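Local structure of type III CBASS phage resistance system CD-NTase-associated protein Cap8 (Pseudomonas aeruginosa, 6P8P) at the interface of chains A and B. The protein is a HORMA domain protein (HORMA1) of a bacterial anti-phage immunity system, where it helps regulate a cGAS-like enzyme. Sequence-based numbering; all coordinates share one arbitrary frame. Chains: chain A/B, Uncharacterized protein.

The interface of chains A and B. Residues chain A 16-18, 45, 48-49, 52; chain B 46, 113.
B:Trp113 lays its indole against A:Gly45, A:Ala48, A:Ser49 and A:Ala52 of helix 44-52, with the start of helix 17-29 beside it, a worked example of a large aromatic ring received by small residues between two HORMA domains. A:Ala48 lies over one face, offset toward the rim: its methyl CB stands 3.5 Å above the indole plane of B:Trp113 and 3.9 Å from the centroid of the six-membered ring, a CH-pi contact. One turn on, A:Ala52 brings its CB to the pyrrole side, 3.6 Å from B:Trp113 NE1, the indole nitrogen. The backbone of A:Ser49 meets the same face as A:Ala48, its N 3.8 Å above the plane and offset toward the rim, its CA 3.7 Å from B:Trp113 CZ2. The benzo end of the ring reaches A:Gly45, whose carbonyl O is 3.5 Å from B:Trp113 CH2; the lack of a side chain at A:Gly45 probably helps the ring approach the backbone here.

The torsions of the tryptophan suit this placement. Its CG sits between the backbone N and the carbonyl carbon (chi1 85°), and a chi2 of -104° turns the indole so that a face, not an edge, is given to A:Ala48. A:Ala17 approaches that same face obliquely at the pyrrole rim, its CB 4.0 Å from B:Trp113 CD1, while A:Leu18 packs beside the tryptophan CB through its own backbone N and CB. A:Asp16 crosses the tryptophan side chain at about a right angle, its carboxylate inclined 58° to the ring; OD1 makes a weak hydrogen bond to A:Leu18 N, which may help cap helix 17-29. Away from the indole, B:Val46 of the partner's own helix 44-52 points CG2 at the CA of A:Gly45, 4.0 Å away. The pairing is two-fold, so A:Trp113 repeats the arrangement on chain B, though the dimer may reflect crystal packing.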
loop_
_atom_site.group_PDB
_atom_site.type_symbol
_atom_site.label_atom_id
_atom_site.label_comp_id
_atom_site.label_asym_id
_atom_site.label_seq_id
_atom_site.Cartn_x
_atom_site.Cartn_y
_atom_site.Cartn_z
ATOM N N ASP A 16 8.532 11.204 4.809
ATOM C CA ASP A 16 8.172 10.185 3.829
ATOM C C ASP A 16 6.675 9.857 3.957
ATOM O O ASP A 16 5.965 10.346 4.850
ATOM C CB ASP A 16 9.085 8.967 3.943
ATOM C CG ASP A 16 8.790 8.055 5.122
ATOM O OD1 ASP A 16 7.651 7.864 5.556
ATOM O OD2 ASP A 16 9.783 7.449 5.606
ATOM N N ALA A 17 6.165 9.114 2.974
ATOM C CA ALA A 17 4.716 8.899 2.892
ATOM C C ALA A 17 4.165 8.196 4.125
ATOM O O ALA A 17 3.024 8.470 4.558
ATOM C CB ALA A 17 4.376 8.114 1.624
ATOM N N LEU A 18 4.942 7.296 4.715
ATOM C CA LEU A 18 4.456 6.625 5.917
ATOM C C LEU A 18 4.526 7.551 7.135
ATOM O O LEU A 18 3.631 7.542 7.992
ATOM C CB LEU A 18 5.256 5.341 6.148
ATOM C CG LEU A 18 4.898 4.548 7.400
ATOM C CD1 LEU A 18 4.963 3.017 7.116
ATOM C CD2 LEU A 18 5.855 4.870 8.522
ATOM N N GLY A 45 -0.336 0.679 4.518
ATOM C CA GLY A 45 0.262 0.416 3.215
ATOM C C GLY A 45 -0.481 1.127 2.094
ATOM O O GLY A 45 0.121 1.766 1.217
ATOM N N ALA A 48 -0.284 5.185 2.679
ATOM C CA ALA A 48 1.027 5.682 2.291
ATOM C C ALA A 48 1.229 5.602 0.787
ATOM O O ALA A 48 1.850 6.481 0.188
ATOM C CB ALA A 48 2.111 4.910 3.046
ATOM N N SER A 49 0.736 4.546 0.149
ATOM C CA SER A 49 0.855 4.465 -1.302
ATOM C C SER A 49 0.202 5.657 -1.981
ATOM O O SER A 49 0.769 6.243 -2.912
ATOM C CB SER A 49 0.212 3.160 -1.798
ATOM O OG SER A 49 0.227 3.043 -3.226
ATOM N N ALA A 52 2.214 8.799 -1.422
ATOM C CA ALA A 52 3.388 8.809 -2.285
ATOM C C ALA A 52 3.025 9.209 -3.709
ATOM O O ALA A 52 3.865 9.751 -4.435
ATOM C CB ALA A 52 4.070 7.425 -2.263
ATOM N N VAL B 46 1.162 -2.978 0.616
ATOM C CA VAL B 46 2.464 -2.561 0.105
ATOM C C VAL B 46 2.793 -3.286 -1.204
ATOM O O VAL B 46 3.196 -2.671 -2.200
ATOM C CB VAL B 46 3.551 -2.810 1.167
ATOM C CG1 VAL B 46 4.886 -2.292 0.647
ATOM C CG2 VAL B 46 3.188 -2.154 2.463
ATOM N N TRP B 113 9.508 4.670 2.577
ATOM C CA TRP B 113 8.228 4.328 3.187
ATOM C C TRP B 113 7.947 2.833 3.084
ATOM O O TRP B 113 7.435 2.221 4.031
ATOM C CB TRP B 113 7.100 5.161 2.564
ATOM C CG TRP B 113 6.436 4.707 1.295
ATOM C CD1 TRP B 113 6.624 5.216 0.041
ATOM C CD2 TRP B 113 5.414 3.705 1.166
ATOM N NE1 TRP B 113 5.804 4.563 -0.870
ATOM C CE2 TRP B 113 5.045 3.645 -0.198
ATOM C CE3 TRP B 113 4.815 2.811 2.061
ATOM C CZ2 TRP B 113 4.114 2.725 -0.685
ATOM C CZ3 TRP B 113 3.851 1.927 1.584
ATOM C CH2 TRP B 113 3.512 1.883 0.221
#